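Local coordinates for Mll2253 protein (Mesorhizobium loti, PDB 3Q63), which is of unknown function but belongs to the AHA1 family, whose namesake activates the Hsp90 ATPase, and probably shares the helix-grip architecture of Bet v 1-like proteins, at residues L24-A27 against L28-H32; D42-A46 against V47-F51; H82-P85 against A86-L89; G122-K125 against M126-Q130. All blocks are in the same frame, centred on the assembly; numbering follows the deposited sequence.

Interaction 1 (L24-A27 against L28-H32); sequences LWRA and LTQPH
Trp25 and Thr29, one helical turn apart, are brought together by two first torsions. In Trp25 CG stands trans to the backbone N (chi1 -179°), which carries the indole along the helix side toward Thr29. In Thr29 a chi1 of 58° lodges OG1 between the backbone N and the carbonyl carbon, and this one rotation serves two contacts. The hydroxyl turns back to its acceptor, with OG1 2.8 Å from Trp25 O, approaching from above the carbonyl plane. The methyl swings over one indole face, giving a CH-pi contact with CG2 3.9 Å from the centroid of the six-membered ring of Trp25 and 24° off its normal. The methyl sits toward the rim, and its nearest ring atom is Trp25 CE2, 3.6 Å from Thr29 CG2. With an alanine in place of Trp25, the Thr29 methyl would probably lose the flat surface it rests on and a gap would open beside it.

On another side of the same turn, Leu24 CD2 meets Leu28 CD1 at 3.6 Å, beside the backbone bond from Leu28 N to Leu24 O. At the helix end Thr29 N turns mainly to Arg26 O, three residues back and 3.1 Å away, keeping only a weak bond to Trp25 O, and Gln30 leaves helical angles to become the N-cap of helix 31-37. Leu24 and Ala27 rest on Leu135 of helix 118-141, while Trp25 packs on Leu97 of strand 92-100 and Leu74 of strand 73-77, so that helix 21-29 touches both the long helix and the sheet.

Interaction 2 (D42-A46 against V47-F51); sequences DFKPA and VGHRF
Lys44 CB sits squarely over the imidazole of His49, 3.4 Å from the ring centroid and only 5° off its normal, a CH-pi contact that is the dense middle of this loop. At the ring edge, near its plane, His49 CE1 comes to 3.1 Å from Asp42 O. The His49 CG is trans to its backbone N (chi1 175°), which points the ring inward across the loop. The other packed part is aromatic: Phe43 turns its edge to one face of Phe51, the planes 87° apart and Phe43 CD1 3.7 Å from Phe51 CZ, while Phe43 CA lies over that same ring. An alanine in place of His49 would probably leave the aliphatic stem of Lys44 without its platform and open a gap between the two arms.

The looser, solvent side is the bent Lys44 chain, which leads away beyond its stem, and the tip at Val47. Asp42, also exposed, spends OD2 on Asn52 N. Phe43 and Phe51 instead face Val65 of strand 60-69. His49 N bonds to Ala46 O at 3.0 Å, closing a type II beta turn with Gly48 at its third position, as befits the hairpin loop joining antiparallel strands 40-41 and 50-54.

Interaction 3 (H82-P85 against A86-L89); sequences HQDP and AFDL
Asp84 meets the three residues Ala86, Phe87 and Asp88 through two of its oxygens. Its carbonyl oxygen accepts twice: Phe87 N lies 2.8 Å from Asp84 O and well above the carbonyl plane, whereas Asp88 N, 2.9 Å from Asp84 O, approaches in that plane. Its carboxylate reaches past Pro85, and Asp84 OD2 takes the N-H of Ala86 at 2.7 Å, from above the carboxylate plane and nearly straight. A second carboxylate ties the loop the other way: His82 N is 3.0 Å from Asp88 OD1, meeting it on the anti side with an N-H...O angle of 165°.

The aromatic pair adds a layer beside these bonds. Phe87 directs its edge at a face of His82 with the planes inclined by 54°, and Phe87 CB rests over that face, 3.8 Å from His82 CG. Asp84 OD1 also lies near Phe87 CD2, the carboxylate and ring planes steeply inclined to each other.

What positions the imidazole is a pair of bonds at its two nitrogens. Asp84 N donates to His82 ND1 at 2.9 Å, in the ring plane, while NE2 bonds to Asp62 of the second subunit; since ND1 is an acceptor, NE2 probably carries the hydrogen. Phe87 also packs on Asn52 of that subunit, and Gln117 of the same chain holds Pro85 O.

The side-chain bond from Asp84 to Ala86 N is an Asx turn, set on a beta turn from Asp84 to Phe87, and Asp88 then centres an inverse gamma turn: a compact surface loop between strands 73-77 and 92-100, part of which meets the second subunit.

Interaction 4 (G122-K125 against M126-Q130); sequences GGAK and MGWPQ
Met126, a selenomethionine in this crystal, folds its stem back on the preceding helical turn. Its CG lies between the backbone N and the carbonyl carbon (chi1 61°), which sets that carbon 3.6 Å from Gly122 O and close to Gly123 O as well. Beneath it the backbone bonds are poor: Met126 N to Gly122 O is long at 3.3 Å, and Gly127 N, though 2.7 Å from Gly123 O, is bent enough to rank as weak. Gly127 leaves little room beside that Gly123 carbonyl.

Ala124 carries the firmer half of the contact. Its oxygen receives a nearly straight bond, with Trp128 N 3.0 Å from Ala124 O and an N-H...O angle of 168°. The same oxygen lies at the indole edge, near the ring plane, with Trp128 CD1 3.2 Å from it. The methyl of Ala124 adds a looser apolar touch, CB to CD1 of Trp128 at 4.0 Å. Outside the helix, Trp128 NE1 bonds to Gln110 and the Trp128 ring meets Trp78, while Met126 packs on Asp56 of the second subunit.

Lys125 contributes mainly through its carbonyl, since its side chain leads off the helix. Lys125 O faces the ring of Pro129, 3.0 Å from CD, where a helix would normally supply an N-H. Proline cannot donate, and the helix kinks there. A carbon thus stands against oxygen at Pro129, beside helical bonds that are mostly weak; Trp128 N to Ala124 O is the one bond across the contact not ranked so, and it probably does most to hold the turn before the kink.

In the fold
Only interactions 1 and 2 touch: Thr29 O packs 3.3 Å from Phe43 CD2, so the end of helix 21-29 abuts the loop before strand 50-54. Interactions 1 and 4 lie on opposite sides of the chain's centre, with centres about 20 Å apart and nearest atoms about 7 Å, although the long helix bearing 122-130 reaches interaction 1 further along through Leu135. Interactions 3 and 4, nearest atoms about 7 Å apart, both contact the second subunit, whereas interactions 1 and 2 do not. No ligand marks a site here. In Bet v 1-like relatives a cavity commonly lies between sheet and long helix, but no pocket can be assigned to these contacts.

Interaction 1 (L24-A27 against L28-H32)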
loop_
_atom_site.group_PDB
_atom_site.type_symbol
_atom_site.label_atom_id
_atom_site.label_comp_id
_atom_site.label_asym_id
_atom_site.label_seq_id
_atom_site.Cartn_x
_atom_site.Cartn_y
_atom_site.Cartn_z
ATOM N N LEU B 24 8.078 -5.823 21.854
ATOM C CA LEU B 24 7.120 -5.065 21.056
ATOM C C LEU B 24 7.795 -3.764 20.619
ATOM O O LEU B 24 7.742 -3.390 19.451
ATOM C CB LEU B 24 5.876 -4.737 21.892
ATOM C CG LEU B 24 4.507 -4.678 21.208
ATOM C CD1 LEU B 24 3.544 -3.932 22.110
ATOM C CD2 LEU B 24 4.599 -3.978 19.850
ATOM N N TRP B 25 8.444 -3.085 21.564
ATOM C CA TRP B 25 9.108 -1.821 21.271
ATOM C C TRP B 25 10.091 -1.921 20.113
ATOM O O TRP B 25 10.143 -1.031 19.257
ATOM C CB TRP B 25 9.835 -1.286 22.510
ATOM C CG TRP B 25 10.526 0.030 22.258
ATOM C CD1 TRP B 25 11.863 0.231 22.050
ATOM C CD2 TRP B 25 9.907 1.319 22.151
ATOM N NE1 TRP B 25 12.114 1.563 21.824
ATOM C CE2 TRP B 25 10.932 2.254 21.882
ATOM C CE3 TRP B 25 8.587 1.775 22.259
ATOM C CZ2 TRP B 25 10.678 3.617 21.720
ATOM C CZ3 TRP B 25 8.337 3.135 22.097
ATOM C CH2 TRP B 25 9.377 4.037 21.832
ATOM N N ARG B 26 10.873 -2.995 20.089
ATOM C CA ARG B 26 11.846 -3.203 19.022
ATOM C C ARG B 26 11.166 -3.369 17.673
ATOM O O ARG B 26 11.602 -2.793 16.673
ATOM C CB ARG B 26 12.720 -4.427 19.323
ATOM C CG ARG B 26 13.905 -4.114 20.234
ATOM C CD ARG B 26 14.774 -5.339 20.477
ATOM N NE ARG B 26 14.285 -6.151 21.588
ATOM C CZ ARG B 26 14.243 -5.740 22.855
ATOM N NH1 ARG B 26 14.663 -4.523 23.179
ATOM N NH2 ARG B 26 13.788 -6.549 23.799
ATOM N N ALA B 27 10.087 -4.143 17.646
ATOM C CA ALA B 27 9.361 -4.361 16.399
ATOM C C ALA B 27 8.765 -3.055 15.865
ATOM O O ALA B 27 8.531 -2.919 14.666
ATOM C CB ALA B 27 8.259 -5.399 16.609
ATOM N N LEU B 28 8.523 -2.097 16.754
ATOM C CA LEU B 28 7.945 -0.810 16.360
ATOM C C LEU B 28 8.985 0.257 16.009
ATOM O O LEU B 28 8.659 1.266 15.384
ATOM C CB LEU B 28 7.063 -0.265 17.491
ATOM C CG LEU B 28 5.802 -1.051 17.854
ATOM C CD1 LEU B 28 5.228 -0.535 19.154
ATOM C CD2 LEU B 28 4.791 -0.940 16.727
ATOM N N THR B 29 10.232 0.029 16.412
ATOM C CA THR B 29 11.301 0.993 16.194
ATOM C C THR B 29 12.488 0.513 15.354
ATOM O O THR B 29 13.404 1.281 15.085
ATOM C CB THR B 29 11.844 1.490 17.545
ATOM O OG1 THR B 29 12.314 0.371 18.305
ATOM C CG2 THR B 29 10.745 2.205 18.329
ATOM N N GLN B 30 12.477 -0.752 14.950
ATOM C CA GLN B 30 13.567 -1.300 14.143
ATOM C C GLN B 30 13.143 -1.361 12.684
ATOM O O GLN B 30 12.211 -2.082 12.336
ATOM C CB GLN B 30 13.914 -2.702 14.621
ATOM C CG GLN B 30 14.434 -2.756 16.039
ATOM C CD GLN B 30 15.933 -2.824 16.090
ATOM O OE1 GLN B 30 16.625 -1.889 15.682
ATOM N NE2 GLN B 30 16.453 -3.940 16.584
ATOM N N PRO B 31 13.841 -0.623 11.807
ATOM C CA PRO B 31 13.534 -0.588 10.375
ATOM C C PRO B 31 13.260 -1.939 9.726
ATOM O O PRO B 31 12.232 -2.117 9.068
ATOM C CB PRO B 31 14.763 0.090 9.777
ATOM C CG PRO B 31 15.155 1.044 10.838
ATOM C CD PRO B 31 15.026 0.205 12.099
ATOM N N HIS B 32 14.172 -2.892 9.908
ATOM C CA HIS B 32 14.007 -4.209 9.290
ATOM C C HIS B 32 12.808 -4.966 9.858
ATOM O O HIS B 32 12.234 -5.825 9.192
ATOM C CB HIS B 32 15.289 -5.046 9.447
ATOM C CG HIS B 32 15.480 -5.625 10.817
ATOM N ND1 HIS B 32 15.738 -4.851 11.927
ATOM C CD2 HIS B 32 15.474 -6.910 11.248
ATOM C CE1 HIS B 32 15.889 -5.632 12.984
ATOM N NE2 HIS B 32 15.733 -6.885 12.598
#

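Interaction 2 (D42-A46 against V47-F51)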
loop_
_atom_site.group_PDB
_atom_site.type_symbol
_atom_site.label_atom_id
_atom_site.label_comp_id
_atom_site.label_asym_id
_atom_site.label_seq_id
_atom_site.Cartn_x
_atom_site.Cartn_y
_atom_site.Cartn_z
ATOM N N ASP B 42 12.558 4.067 6.537
ATOM C CA ASP B 42 13.866 4.499 7.023
ATOM C C ASP B 42 13.670 5.215 8.359
ATOM O O ASP B 42 14.224 6.286 8.601
ATOM C CB ASP B 42 14.564 5.423 6.009
ATOM C CG ASP B 42 13.698 6.603 5.574
ATOM O OD1 ASP B 42 14.279 7.633 5.171
ATOM O OD2 ASP B 42 12.455 6.503 5.613
ATOM N N PHE B 43 12.869 4.595 9.221
ATOM C CA PHE B 43 12.560 5.112 10.550
ATOM C C PHE B 43 13.795 5.198 11.454
ATOM O O PHE B 43 14.756 4.459 11.280
ATOM C CB PHE B 43 11.525 4.198 11.224
ATOM C CG PHE B 43 11.261 4.536 12.664
ATOM C CD1 PHE B 43 10.338 5.521 13.000
ATOM C CD2 PHE B 43 11.967 3.898 13.688
ATOM C CE1 PHE B 43 10.124 5.874 14.329
ATOM C CE2 PHE B 43 11.760 4.246 15.025
ATOM C CZ PHE B 43 10.834 5.237 15.347
ATOM N N LYS B 44 13.751 6.116 12.414
ATOM C CA LYS B 44 14.814 6.292 13.402
ATOM C C LYS B 44 14.138 6.841 14.646
ATOM O O LYS B 44 13.384 7.808 14.569
ATOM C CB LYS B 44 15.883 7.278 12.932
ATOM C CG LYS B 44 16.839 6.717 11.900
ATOM C CD LYS B 44 18.297 6.973 12.284
ATOM C CE LYS B 44 18.681 6.264 13.583
ATOM N NZ LYS B 44 18.003 6.825 14.791
ATOM N N PRO B 45 14.386 6.216 15.807
ATOM C CA PRO B 45 13.815 6.609 17.103
ATOM C C PRO B 45 14.339 7.942 17.634
ATOM O O PRO B 45 14.787 8.015 18.778
ATOM C CB PRO B 45 14.220 5.459 18.030
ATOM C CG PRO B 45 14.437 4.311 17.112
ATOM C CD PRO B 45 15.107 4.937 15.922
ATOM N N ALA B 46 14.296 8.985 16.817
ATOM C CA ALA B 46 14.771 10.294 17.254
ATOM C C ALA B 46 13.757 11.371 16.906
ATOM O O ALA B 46 13.310 11.471 15.763
ATOM C CB ALA B 46 16.116 10.615 16.610
ATOM N N VAL B 47 13.402 12.179 17.900
ATOM C CA VAL B 47 12.439 13.252 17.712
ATOM C C VAL B 47 12.863 14.202 16.598
ATOM O O VAL B 47 14.018 14.626 16.535
ATOM C CB VAL B 47 12.262 14.072 19.009
ATOM C CG1 VAL B 47 11.331 15.245 18.757
ATOM C CG2 VAL B 47 11.709 13.179 20.120
ATOM N N GLY B 48 11.918 14.527 15.721
ATOM C CA GLY B 48 12.201 15.435 14.626
ATOM C C GLY B 48 12.735 14.726 13.397
ATOM O O GLY B 48 12.855 15.328 12.332
ATOM N N HIS B 49 13.053 13.446 13.535
ATOM C CA HIS B 49 13.583 12.687 12.411
ATOM C C HIS B 49 12.532 12.518 11.321
ATOM O O HIS B 49 11.413 12.079 11.578
ATOM C CB HIS B 49 14.080 11.321 12.886
ATOM C CG HIS B 49 14.543 10.426 11.779
ATOM N ND1 HIS B 49 13.710 9.528 11.147
ATOM C CD2 HIS B 49 15.748 10.311 11.171
ATOM C CE1 HIS B 49 14.382 8.896 10.198
ATOM N NE2 HIS B 49 15.620 9.353 10.193
ATOM N N ARG B 50 12.894 12.882 10.099
ATOM C CA ARG B 50 11.964 12.754 8.993
ATOM C C ARG B 50 12.283 11.506 8.182
ATOM O O ARG B 50 13.448 11.191 7.936
ATOM C CB ARG B 50 12.003 14.022 8.131
ATOM C CG ARG B 50 13.226 14.880 8.368
ATOM C CD ARG B 50 12.888 16.369 8.477
ATOM N NE ARG B 50 12.022 16.821 7.390
ATOM C CZ ARG B 50 11.962 18.076 6.950
ATOM N NH1 ARG B 50 11.141 18.392 5.957
ATOM N NH2 ARG B 50 12.730 19.010 7.490
ATOM N N PHE B 51 11.237 10.779 7.797
ATOM C CA PHE B 51 11.397 9.554 7.027
ATOM C C PHE B 51 10.161 9.280 6.189
ATOM O O PHE B 51 9.180 10.038 6.221
ATOM C CB PHE B 51 11.666 8.362 7.963
ATOM C CG PHE B 51 10.514 8.014 8.873
ATOM C CD1 PHE B 51 9.654 6.961 8.565
ATOM C CD2 PHE B 51 10.282 8.745 10.034
ATOM C CE1 PHE B 51 8.583 6.642 9.397
ATOM C CE2 PHE B 51 9.214 8.434 10.874
ATOM C CZ PHE B 51 8.361 7.379 10.555
#

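Interaction 3 (H82-P85 against A86-L89)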
loop_
_atom_site.group_PDB
_atom_site.type_symbol
_atom_site.label_atom_id
_atom_site.label_comp_id
_atom_site.label_asym_id
_atom_site.label_seq_id
_atom_site.Cartn_x
_atom_site.Cartn_y
_atom_site.Cartn_z
ATOM N N HIS B 82 -1.516 15.754 -1.320
ATOM C CA HIS B 82 -2.217 15.464 -2.569
ATOM C C HIS B 82 -3.139 16.617 -2.929
ATOM O O HIS B 82 -3.742 17.248 -2.057
ATOM C CB HIS B 82 -3.021 14.164 -2.435
ATOM C CG HIS B 82 -3.437 13.560 -3.743
ATOM N ND1 HIS B 82 -4.477 14.055 -4.502
ATOM C CD2 HIS B 82 -2.979 12.469 -4.404
ATOM C CE1 HIS B 82 -4.647 13.291 -5.568
ATOM N NE2 HIS B 82 -3.750 12.321 -5.532
ATOM N N GLN B 83 -3.233 16.887 -4.224
ATOM C CA GLN B 83 -4.064 17.965 -4.736
ATOM C C GLN B 83 -5.513 17.761 -4.327
ATOM O O GLN B 83 -6.222 18.707 -3.999
ATOM C CB GLN B 83 -3.967 18.014 -6.259
ATOM C CG GLN B 83 -4.186 19.392 -6.838
ATOM C CD GLN B 83 -4.092 19.411 -8.347
ATOM O OE1 GLN B 83 -4.930 18.833 -9.042
ATOM N NE2 GLN B 83 -3.063 20.068 -8.865
ATOM N N ASP B 84 -5.952 16.515 -4.339
ATOM C CA ASP B 84 -7.316 16.212 -3.963
ATOM C C ASP B 84 -7.422 16.084 -2.440
ATOM O O ASP B 84 -6.812 15.197 -1.834
ATOM C CB ASP B 84 -7.752 14.927 -4.661
ATOM C CG ASP B 84 -9.130 14.482 -4.251
ATOM O OD1 ASP B 84 -9.664 13.557 -4.904
ATOM O OD2 ASP B 84 -9.673 15.044 -3.276
ATOM N N PRO B 85 -8.209 16.976 -1.805
ATOM C CA PRO B 85 -8.415 16.994 -0.352
ATOM C C PRO B 85 -8.889 15.666 0.227
ATOM O O PRO B 85 -8.739 15.407 1.422
ATOM C CB PRO B 85 -9.436 18.117 -0.159
ATOM C CG PRO B 85 -10.202 18.100 -1.450
ATOM C CD PRO B 85 -9.105 17.942 -2.467
ATOM N N ALA B 86 -9.465 14.831 -0.627
ATOM C CA ALA B 86 -9.947 13.523 -0.204
ATOM C C ALA B 86 -8.759 12.620 0.139
ATOM O O ALA B 86 -8.875 11.713 0.966
ATOM C CB ALA B 86 -10.781 12.892 -1.316
ATOM N N PHE B 87 -7.617 12.893 -0.491
ATOM C CA PHE B 87 -6.402 12.112 -0.288
ATOM C C PHE B 87 -5.295 12.866 0.444
ATOM O O PHE B 87 -4.357 12.254 0.957
ATOM C CB PHE B 87 -5.874 11.616 -1.637
ATOM C CG PHE B 87 -6.761 10.600 -2.292
ATOM C CD1 PHE B 87 -6.899 9.332 -1.749
ATOM C CD2 PHE B 87 -7.478 10.917 -3.439
ATOM C CE1 PHE B 87 -7.740 8.390 -2.338
ATOM C CE2 PHE B 87 -8.322 9.983 -4.036
ATOM C CZ PHE B 87 -8.453 8.718 -3.483
ATOM N N ASP B 88 -5.398 14.191 0.484
ATOM C CA ASP B 88 -4.404 15.017 1.164
ATOM C C ASP B 88 -4.459 14.693 2.661
ATOM O O ASP B 88 -5.153 15.357 3.427
ATOM C CB ASP B 88 -4.714 16.493 0.918
ATOM C CG ASP B 88 -3.633 17.413 1.442
ATOM O OD1 ASP B 88 -2.457 17.231 1.064
ATOM O OD2 ASP B 88 -3.968 18.328 2.223
ATOM N N LEU B 89 -3.711 13.674 3.068
ATOM C CA LEU B 89 -3.708 13.218 4.456
ATOM C C LEU B 89 -2.692 13.887 5.364
ATOM O O LEU B 89 -1.527 14.045 5.016
ATOM C CB LEU B 89 -3.495 11.700 4.487
ATOM C CG LEU B 89 -3.620 10.935 5.809
ATOM C CD1 LEU B 89 -5.006 11.140 6.413
ATOM C CD2 LEU B 89 -3.377 9.456 5.543
#

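Interaction 4 (G122-K125 against M126-Q130)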
loop_
_atom_site.group_PDB
_atom_site.type_symbol
_atom_site.label_atom_id
_atom_site.label_comp_id
_atom_site.label_asym_id
_atom_site.label_seq_id
_atom_site.Cartn_x
_atom_site.Cartn_y
_atom_site.Cartn_z
ATOM N N GLY B 122 -12.128 5.298 7.343
ATOM C CA GLY B 122 -12.508 3.896 7.312
ATOM C C GLY B 122 -11.381 2.965 6.920
ATOM O O GLY B 122 -11.295 1.845 7.422
ATOM N N GLY B 123 -10.523 3.419 6.013
ATOM C CA GLY B 123 -9.408 2.601 5.577
ATOM C C GLY B 123 -8.454 2.302 6.720
ATOM O O GLY B 123 -7.917 1.199 6.823
ATOM N N ALA B 124 -8.244 3.290 7.583
ATOM C CA ALA B 124 -7.356 3.129 8.724
ATOM C C ALA B 124 -7.987 2.216 9.771
ATOM O O ALA B 124 -7.289 1.457 10.444
ATOM C CB ALA B 124 -7.039 4.494 9.336
ATOM N N LYS B 125 -9.309 2.289 9.902
ATOM C CA LYS B 125 -10.026 1.467 10.871
ATOM C C LYS B 125 -9.835 -0.017 10.615
ATOM O O LYS B 125 -9.705 -0.797 11.553
ATOM C CB LYS B 125 -11.525 1.787 10.854
ATOM C CG LYS B 125 -11.899 3.104 11.528
ATOM C CD LYS B 125 -13.414 3.266 11.619
ATOM C CE LYS B 125 -14.018 2.301 12.630
ATOM N NZ LYS B 125 -13.714 2.682 14.046
HETATM N N MSE B 126 -9.828 -0.420 9.352
HETATM C CA MSE B 126 -9.642 -1.831 9.057
HETATM C C MSE B 126 -8.215 -2.105 8.598
HETATM O O MSE B 126 -7.795 -3.258 8.511
HETATM C CB MSE B 126 -10.645 -2.295 8.003
HETATM C CG MSE B 126 -10.532 -1.584 6.679
HETATM SE SE MSE B 126 -12.045 -1.990 5.542
HETATM C CE MSE B 126 -11.737 -3.883 5.332
ATOM N N GLY B 127 -7.468 -1.037 8.330
ATOM C CA GLY B 127 -6.094 -1.192 7.893
ATOM C C GLY B 127 -5.163 -1.524 9.046
ATOM O O GLY B 127 -4.281 -2.375 8.917
ATOM N N TRP B 128 -5.358 -0.860 10.182
ATOM C CA TRP B 128 -4.507 -1.104 11.343
ATOM C C TRP B 128 -4.645 -2.508 11.930
ATOM O O TRP B 128 -3.662 -3.095 12.377
ATOM C CB TRP B 128 -4.748 -0.035 12.416
ATOM C CG TRP B 128 -3.974 1.209 12.119
ATOM C CD1 TRP B 128 -4.461 2.390 11.626
ATOM C CD2 TRP B 128 -2.552 1.360 12.193
ATOM N NE1 TRP B 128 -3.428 3.265 11.384
ATOM C CE2 TRP B 128 -2.245 2.660 11.722
ATOM C CE3 TRP B 128 -1.505 0.522 12.610
ATOM C CZ2 TRP B 128 -0.930 3.141 11.654
ATOM C CZ3 TRP B 128 -0.196 1.001 12.543
ATOM C CH2 TRP B 128 0.076 2.300 12.067
ATOM N N PRO B 129 -5.870 -3.058 11.947
ATOM C CA PRO B 129 -6.064 -4.405 12.484
ATOM C C PRO B 129 -5.232 -5.401 11.663
ATOM O O PRO B 129 -4.713 -6.385 12.197
ATOM C CB PRO B 129 -7.567 -4.615 12.326
ATOM C CG PRO B 129 -8.104 -3.231 12.559
ATOM C CD PRO B 129 -7.168 -2.400 11.712
ATOM N N GLN B 130 -5.108 -5.132 10.365
ATOM C CA GLN B 130 -4.325 -5.986 9.476
ATOM C C GLN B 130 -2.838 -5.848 9.815
ATOM O O GLN B 130 -2.115 -6.835 9.861
ATOM C CB GLN B 130 -4.570 -5.598 8.012
ATOM C CG GLN B 130 -6.038 -5.684 7.594
ATOM C CD GLN B 130 -6.300 -5.085 6.223
ATOM O OE1 GLN B 130 -5.987 -3.916 5.970
ATOM N NE2 GLN B 130 -6.891 -5.879 5.331
#